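BPH (Thiobacillus denitrificans, PDB 5OVS) probably degrades proteins as an N-terminal nucleophile hydrolase of the proteasome family, working as a tetradecameric double ring. Local coordinates at residues T1-R7 with F131-Y137; S139-Y143 with A170-E176. All coordinates share one frame; numbering follows the deposited sequence.

Contact 1 (T1-R7 with F131-Y137); sequences TTVTIVR and FSKFYAY
An antiparallel strand pairing joins strand 3-7, at the amino terminus, to strand 134-137, which lies at the edge of its sheet within this chain. This is the N-terminal nucleophile (Ntn) hydrolase fold, a sandwich of two sheets between helical layers, its first strand beginning just after Thr1. Five backbone hydrogen bonds zip the strands together: Val3 N gives to Tyr137 O (3.0 Å) and Tyr137 N returns one to Val3 O, Ile5 and Tyr135 repeat the exchange, and Arg7 N gives to Lys133 O (2.8 Å). Side chains of Thr4, Val6, Phe134 and Ala136 face helices 141-151 and 159-173. Val6 CG2 lies beside Phe134 CB at 3.9 Å, the two side chains pointing the same way, and Thr4 OG1 bonds to Ala163 O. On the other face Val3, Ile5 and Tyr137 meet Leu112 of the second sheet. Val3 CG2, lodged between its own N and carbonyl carbon (CG1 at chi1 -71°), reaches Tyr137 CB at 3.7 Å. Tyr135 CB sits over the centre of the Phe131 ring, 3.5 Å above its plane. The Tyr137 ring meets Trp22 of a neighbouring subunit edge-to-face. At the far end, Arg7 stretches along the turn, CD 3.4 Å from Ser132 O, and a water in the guanidinium plane accepts from NH1 at 3.0 Å and donates to Phe131 O.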
loop_
_atom_site.group_PDB
_atom_site.type_symbol
_atom_site.label_atom_id
_atom_site.label_comp_id
_atom_site.label_asym_id
_atom_site.label_seq_id
_atom_site.Cartn_x
_atom_site.Cartn_y
_atom_site.Cartn_z
ATOM N N THR K 1 -8.329 -16.217 -27.793
ATOM C CA THR K 1 -9.311 -16.213 -28.910
ATOM C C THR K 1 -8.714 -15.465 -30.101
ATOM O O THR K 1 -7.955 -14.529 -29.920
ATOM C CB THR K 1 -10.642 -15.563 -28.475
ATOM O OG1 THR K 1 -11.334 -16.442 -27.584
ATOM C CG2 THR K 1 -11.529 -15.306 -29.639
ATOM N N THR K 2 -9.035 -15.909 -31.314
ATOM C CA THR K 2 -8.761 -15.138 -32.515
ATOM C C THR K 2 -9.991 -15.126 -33.405
ATOM O O THR K 2 -10.553 -16.176 -33.713
ATOM C CB THR K 2 -7.606 -15.718 -33.320
ATOM O OG1 THR K 2 -6.437 -15.770 -32.492
ATOM C CG2 THR K 2 -7.316 -14.846 -34.539
ATOM N N VAL K 3 -10.392 -13.923 -33.807
ATOM C CA VAL K 3 -11.447 -13.733 -34.796
ATOM C C VAL K 3 -10.873 -12.889 -35.935
ATOM O O VAL K 3 -10.096 -11.966 -35.689
ATOM C CB VAL K 3 -12.692 -13.041 -34.208
ATOM C CG1 VAL K 3 -13.440 -13.977 -33.270
ATOM C CG2 VAL K 3 -12.331 -11.747 -33.490
ATOM N N THR K 4 -11.228 -13.217 -37.167
ATOM C CA THR K 4 -10.733 -12.483 -38.310
ATOM C C THR K 4 -11.869 -12.102 -39.260
ATOM O O THR K 4 -12.947 -12.732 -39.302
ATOM C CB THR K 4 -9.675 -13.280 -39.087
ATOM O OG1 THR K 4 -10.249 -14.509 -39.540
ATOM C CG2 THR K 4 -8.444 -13.587 -38.198
ATOM N N ILE K 5 -11.617 -11.053 -40.025
ATOM C CA ILE K 5 -12.591 -10.587 -40.968
ATOM C C ILE K 5 -11.860 -10.040 -42.191
ATOM O O ILE K 5 -10.842 -9.368 -42.065
ATOM C CB ILE K 5 -13.517 -9.550 -40.313
ATOM C CG1 ILE K 5 -14.808 -9.430 -41.121
ATOM C CG2 ILE K 5 -12.795 -8.226 -40.120
ATOM C CD1 ILE K 5 -15.928 -8.784 -40.358
ATOM N N VAL K 6 -12.368 -10.384 -43.368
ATOM C CA VAL K 6 -11.677 -10.115 -44.620
ATOM C C VAL K 6 -12.670 -9.768 -45.729
ATOM O O VAL K 6 -13.763 -10.347 -45.847
ATOM C CB VAL K 6 -10.824 -11.310 -45.062
ATOM C CG1 VAL K 6 -10.094 -10.985 -46.357
ATOM C CG2 VAL K 6 -9.838 -11.704 -43.967
ATOM N N ARG K 7 -12.235 -8.820 -46.545
ATOM C CA ARG K 7 -12.974 -8.285 -47.647
ATOM C C ARG K 7 -12.041 -8.372 -48.855
ATOM O O ARG K 7 -11.002 -7.724 -48.879
ATOM C CB ARG K 7 -13.271 -6.833 -47.286
ATOM C CG ARG K 7 -14.198 -6.097 -48.220
ATOM C CD ARG K 7 -13.924 -4.603 -48.182
ATOM N NE ARG K 7 -14.474 -3.992 -49.385
ATOM C CZ ARG K 7 -15.551 -3.216 -49.433
ATOM N NH1 ARG K 7 -16.220 -2.897 -48.332
ATOM N NH2 ARG K 7 -15.948 -2.738 -50.605
ATOM N N PHE K 131 -13.695 -1.624 -41.885
ATOM C CA PHE K 131 -12.387 -2.030 -42.374
ATOM C C PHE K 131 -12.375 -2.098 -43.883
ATOM O O PHE K 131 -13.384 -2.403 -44.505
ATOM C CB PHE K 131 -11.980 -3.362 -41.749
ATOM C CG PHE K 131 -11.868 -3.297 -40.261
ATOM C CD1 PHE K 131 -10.912 -2.487 -39.669
ATOM C CD2 PHE K 131 -12.731 -4.027 -39.444
ATOM C CE1 PHE K 131 -10.815 -2.399 -38.293
ATOM C CE2 PHE K 131 -12.629 -3.950 -38.063
ATOM C CZ PHE K 131 -11.673 -3.133 -37.487
ATOM N N SER K 132 -11.219 -1.789 -44.460
ATOM C CA SER K 132 -11.087 -1.678 -45.912
ATOM C C SER K 132 -10.591 -2.985 -46.535
ATOM O O SER K 132 -10.829 -3.246 -47.702
ATOM C CB SER K 132 -10.190 -0.478 -46.286
ATOM O OG SER K 132 -8.885 -0.522 -45.686
ATOM N N LYS K 133 -9.930 -3.822 -45.742
ATOM C CA LYS K 133 -9.225 -4.997 -46.255
ATOM C C LYS K 133 -9.428 -6.179 -45.321
ATOM O O LYS K 133 -10.141 -7.122 -45.650
ATOM C CB LYS K 133 -7.724 -4.692 -46.390
ATOM C CG LYS K 133 -7.363 -3.635 -47.423
ATOM C CD LYS K 133 -5.942 -3.148 -47.175
ATOM C CE LYS K 133 -5.346 -2.392 -48.343
ATOM N NZ LYS K 133 -5.639 -0.936 -48.317
ATOM N N PHE K 134 -8.805 -6.113 -44.148
ATOM C CA PHE K 134 -8.958 -7.137 -43.134
ATOM C C PHE K 134 -8.740 -6.575 -41.737
ATOM O O PHE K 134 -8.280 -5.449 -41.587
ATOM C CB PHE K 134 -8.008 -8.301 -43.398
ATOM C CG PHE K 134 -6.542 -7.937 -43.415
ATOM C CD1 PHE K 134 -5.801 -7.917 -42.242
ATOM C CD2 PHE K 134 -5.888 -7.694 -44.609
ATOM C CE1 PHE K 134 -4.438 -7.622 -42.253
ATOM C CE2 PHE K 134 -4.533 -7.399 -44.637
ATOM C CZ PHE K 134 -3.804 -7.365 -43.458
ATOM N N TYR K 135 -9.125 -7.342 -40.721
ATOM C CA TYR K 135 -8.694 -7.069 -39.352
ATOM C C TYR K 135 -8.927 -8.293 -38.483
ATOM O O TYR K 135 -9.492 -9.287 -38.943
ATOM C CB TYR K 135 -9.369 -5.809 -38.753
ATOM C CG TYR K 135 -8.513 -5.120 -37.702
ATOM C CD1 TYR K 135 -7.208 -4.719 -37.991
ATOM C CD2 TYR K 135 -8.999 -4.879 -36.418
ATOM C CE1 TYR K 135 -6.412 -4.120 -37.030
ATOM C CE2 TYR K 135 -8.212 -4.275 -35.450
ATOM C CZ TYR K 135 -6.924 -3.898 -35.763
ATOM O OH TYR K 135 -6.152 -3.282 -34.816
ATOM N N ALA K 136 -8.442 -8.231 -37.242
ATOM C CA ALA K 136 -8.537 -9.343 -36.286
ATOM C C ALA K 136 -8.621 -8.813 -34.862
ATOM O O ALA K 136 -8.059 -7.770 -34.567
ATOM C CB ALA K 136 -7.323 -10.250 -36.421
ATOM N N TYR K 137 -9.328 -9.536 -33.996
ATOM C CA TYR K 137 -9.418 -9.221 -32.560
ATOM C C TYR K 137 -9.194 -10.494 -31.779
ATOM O O TYR K 137 -9.153 -11.599 -32.346
ATOM C CB TYR K 137 -10.794 -8.663 -32.183
ATOM C CG TYR K 137 -11.022 -7.178 -32.422
ATOM C CD1 TYR K 137 -10.073 -6.227 -32.048
ATOM C CD2 TYR K 137 -12.232 -6.725 -32.993
ATOM C CE1 TYR K 137 -10.296 -4.874 -32.258
ATOM C CE2 TYR K 137 -12.462 -5.376 -33.216
ATOM C CZ TYR K 137 -11.496 -4.458 -32.851
ATOM O OH TYR K 137 -11.733 -3.119 -33.069
HETATM O O HOH W 1 -16.182 -2.683 -45.365
#

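Contact 2 (S139-Y143 with A170-E176); sequences SGSPY and AAEFHDE
Ser139 opens the contact with a hydrogen bond from OG to Glu176 OE1, 2.7 Å long, received on the carboxylate's anti lone pair. Its chi1 of 57° sets OG between its own N and carbonyl carbon, turned to the 170-176 side. There OG also accepts from a water at 2.6 Å, which lies 2.8 Å from His174 ND1 and so links serine and imidazole. Ser139 O stands over the centre of one face of the imidazole, Asp175 OD1 lies over the opposite face, and Glu176 OE1 is at its edge, in plane. Gly140, the N-cap of helix 141-151, packs its carbonyl O against Ala170 CB at 3.5 Å. In the first turn of that helix, Tyr143 wedges against the end of helix 159-173. Its CB rests on Ala170 CA (3.7 Å), while CE1 meets Phe173 CB (3.5 Å) and CE2 meets His174 CB (3.7 Å). The tyrosine and histidine side chains cross at about a right angle, their ring planes inclined at 41°, with Tyr143 OH near the imidazole edge. The contact thus closes the start of helix 141-151 onto the end of helix 159-173, the pair that covers one face of the sheet containing strands 3-8 and 134-137, while Phe173 and His174 also meet neighbouring subunits.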
loop_
_atom_site.group_PDB
_atom_site.type_symbol
_atom_site.label_atom_id
_atom_site.label_comp_id
_atom_site.label_asym_id
_atom_site.label_seq_id
_atom_site.Cartn_x
_atom_site.Cartn_y
_atom_site.Cartn_z
ATOM N N SER K 139 -6.751 -12.093 -28.267
ATOM C CA SER K 139 -5.341 -12.177 -27.885
ATOM C C SER K 139 -4.472 -12.663 -29.046
ATOM O O SER K 139 -3.272 -12.392 -29.076
ATOM C CB SER K 139 -5.181 -13.118 -26.681
ATOM O OG SER K 139 -5.701 -14.426 -26.964
ATOM N N GLY K 140 -5.071 -13.379 -30.002
ATOM C CA GLY K 140 -4.346 -13.824 -31.193
ATOM C C GLY K 140 -4.279 -12.893 -32.400
ATOM O O GLY K 140 -3.755 -13.293 -33.431
ATOM N N SER K 141 -4.787 -11.661 -32.284
ATOM C CA SER K 141 -4.797 -10.710 -33.418
ATOM C C SER K 141 -3.457 -10.434 -34.062
ATOM O O SER K 141 -3.371 -10.455 -35.288
ATOM C CB SER K 141 -5.450 -9.377 -33.062
ATOM O OG SER K 141 -5.401 -9.142 -31.684
ATOM N N PRO K 142 -2.409 -10.170 -33.250
ATOM C CA PRO K 142 -1.169 -9.745 -33.886
ATOM C C PRO K 142 -0.625 -10.803 -34.817
ATOM O O PRO K 142 -0.228 -10.494 -35.936
ATOM C CB PRO K 142 -0.233 -9.460 -32.705
ATOM C CG PRO K 142 -0.837 -10.091 -31.519
ATOM C CD PRO K 142 -2.294 -10.252 -31.781
ATOM N N TYR K 143 -0.660 -12.048 -34.375
ATOM C CA TYR K 143 -0.329 -13.195 -35.226
ATOM C C TYR K 143 -1.222 -13.267 -36.472
ATOM O O TYR K 143 -0.722 -13.508 -37.572
ATOM C CB TYR K 143 -0.473 -14.517 -34.445
ATOM C CG TYR K 143 0.238 -14.582 -33.115
ATOM C CD1 TYR K 143 1.564 -15.020 -33.031
ATOM C CD2 TYR K 143 -0.411 -14.226 -31.935
ATOM C CE1 TYR K 143 2.226 -15.095 -31.812
ATOM C CE2 TYR K 143 0.247 -14.292 -30.716
ATOM C CZ TYR K 143 1.566 -14.729 -30.669
ATOM O OH TYR K 143 2.223 -14.794 -29.479
ATOM N N ALA K 170 -2.463 -17.786 -35.494
ATOM C CA ALA K 170 -2.642 -17.552 -34.062
ATOM C C ALA K 170 -2.634 -18.865 -33.293
ATOM O O ALA K 170 -1.931 -18.999 -32.283
ATOM C CB ALA K 170 -3.921 -16.782 -33.796
ATOM N N ALA K 171 -3.384 -19.846 -33.788
ATOM C CA ALA K 171 -3.422 -21.155 -33.141
ATOM C C ALA K 171 -2.042 -21.807 -33.087
ATOM O O ALA K 171 -1.743 -22.551 -32.176
ATOM C CB ALA K 171 -4.394 -22.056 -33.848
ATOM N N GLU K 172 -1.207 -21.520 -34.071
ATOM C CA GLU K 172 0.116 -22.107 -34.166
ATOM C C GLU K 172 1.024 -21.581 -33.051
ATOM O O GLU K 172 1.825 -22.315 -32.499
ATOM C CB GLU K 172 0.710 -21.781 -35.537
ATOM C CG GLU K 172 2.051 -22.425 -35.832
ATOM C CD GLU K 172 1.929 -23.867 -36.296
ATOM O OE1 GLU K 172 0.838 -24.465 -36.182
ATOM O OE2 GLU K 172 2.936 -24.405 -36.783
ATOM N N PHE K 173 0.877 -20.306 -32.713
ATOM C CA PHE K 173 1.807 -19.657 -31.806
ATOM C C PHE K 173 1.265 -19.169 -30.471
ATOM O O PHE K 173 2.067 -18.800 -29.607
ATOM C CB PHE K 173 2.492 -18.501 -32.538
ATOM C CG PHE K 173 3.402 -18.958 -33.617
ATOM C CD1 PHE K 173 4.621 -19.531 -33.301
ATOM C CD2 PHE K 173 3.029 -18.857 -34.942
ATOM C CE1 PHE K 173 5.469 -19.982 -34.296
ATOM C CE2 PHE K 173 3.877 -19.283 -35.950
ATOM C CZ PHE K 173 5.102 -19.844 -35.626
ATOM N N HIS K 174 -0.055 -19.179 -30.277
ATOM C CA HIS K 174 -0.621 -18.643 -29.038
ATOM C C HIS K 174 -1.564 -19.562 -28.259
ATOM O O HIS K 174 -2.541 -20.101 -28.802
ATOM C CB HIS K 174 -1.326 -17.324 -29.311
ATOM C CG HIS K 174 -1.506 -16.495 -28.085
ATOM N ND1 HIS K 174 -2.712 -16.392 -27.434
ATOM C CD2 HIS K 174 -0.620 -15.771 -27.364
ATOM C CE1 HIS K 174 -2.568 -15.619 -26.373
ATOM N NE2 HIS K 174 -1.306 -15.236 -26.305
ATOM N N ASP K 175 -1.317 -19.667 -26.954
ATOM C CA ASP K 175 -1.972 -20.695 -26.142
ATOM C C ASP K 175 -3.476 -20.472 -25.882
ATOM O O ASP K 175 -4.146 -21.362 -25.342
ATOM C CB ASP K 175 -1.207 -20.932 -24.831
ATOM C CG ASP K 175 -1.208 -19.725 -23.904
ATOM O OD1 ASP K 175 -2.069 -18.839 -24.060
ATOM O OD2 ASP K 175 -0.326 -19.676 -22.993
ATOM N N GLU K 176 -3.998 -19.307 -26.253
ATOM C CA GLU K 176 -5.418 -19.025 -26.091
ATOM C C GLU K 176 -6.241 -19.272 -27.364
ATOM O O GLU K 176 -7.439 -19.046 -27.369
ATOM C CB GLU K 176 -5.615 -17.583 -25.587
ATOM C CG GLU K 176 -4.947 -17.325 -24.243
ATOM C CD GLU K 176 -5.280 -15.974 -23.630
ATOM O OE1 GLU K 176 -5.687 -15.044 -24.352
ATOM O OE2 GLU K 176 -5.134 -15.831 -22.400
HETATM O O HOH W 2 -5.160 -16.271 -28.710
#

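Contact 1 and contact 2 have centres about 14 Å apart and meet at the amino terminus, where family resemblance makes Thr1 the probable nucleophile. Strand 134-137 runs on into helix 141-151, so the partner of the first strand in contact 1 leads directly to the loop of contact 2. Thr1 O lies 3.1 Å from Gly140 N, a probable hydrogen bond, and Thr1 N is 3.3 Å from Ser139 OG, a weak one. Thr2 OG1 packs against Ala170 CB at 3.0 Å and bonds to Ser177 OG. Thr1 OG1 bonds to Lys37 NZ, as in proteasome active sites. Contact 1 thus holds the strand behind Thr1, and contact 2 borders the terminus.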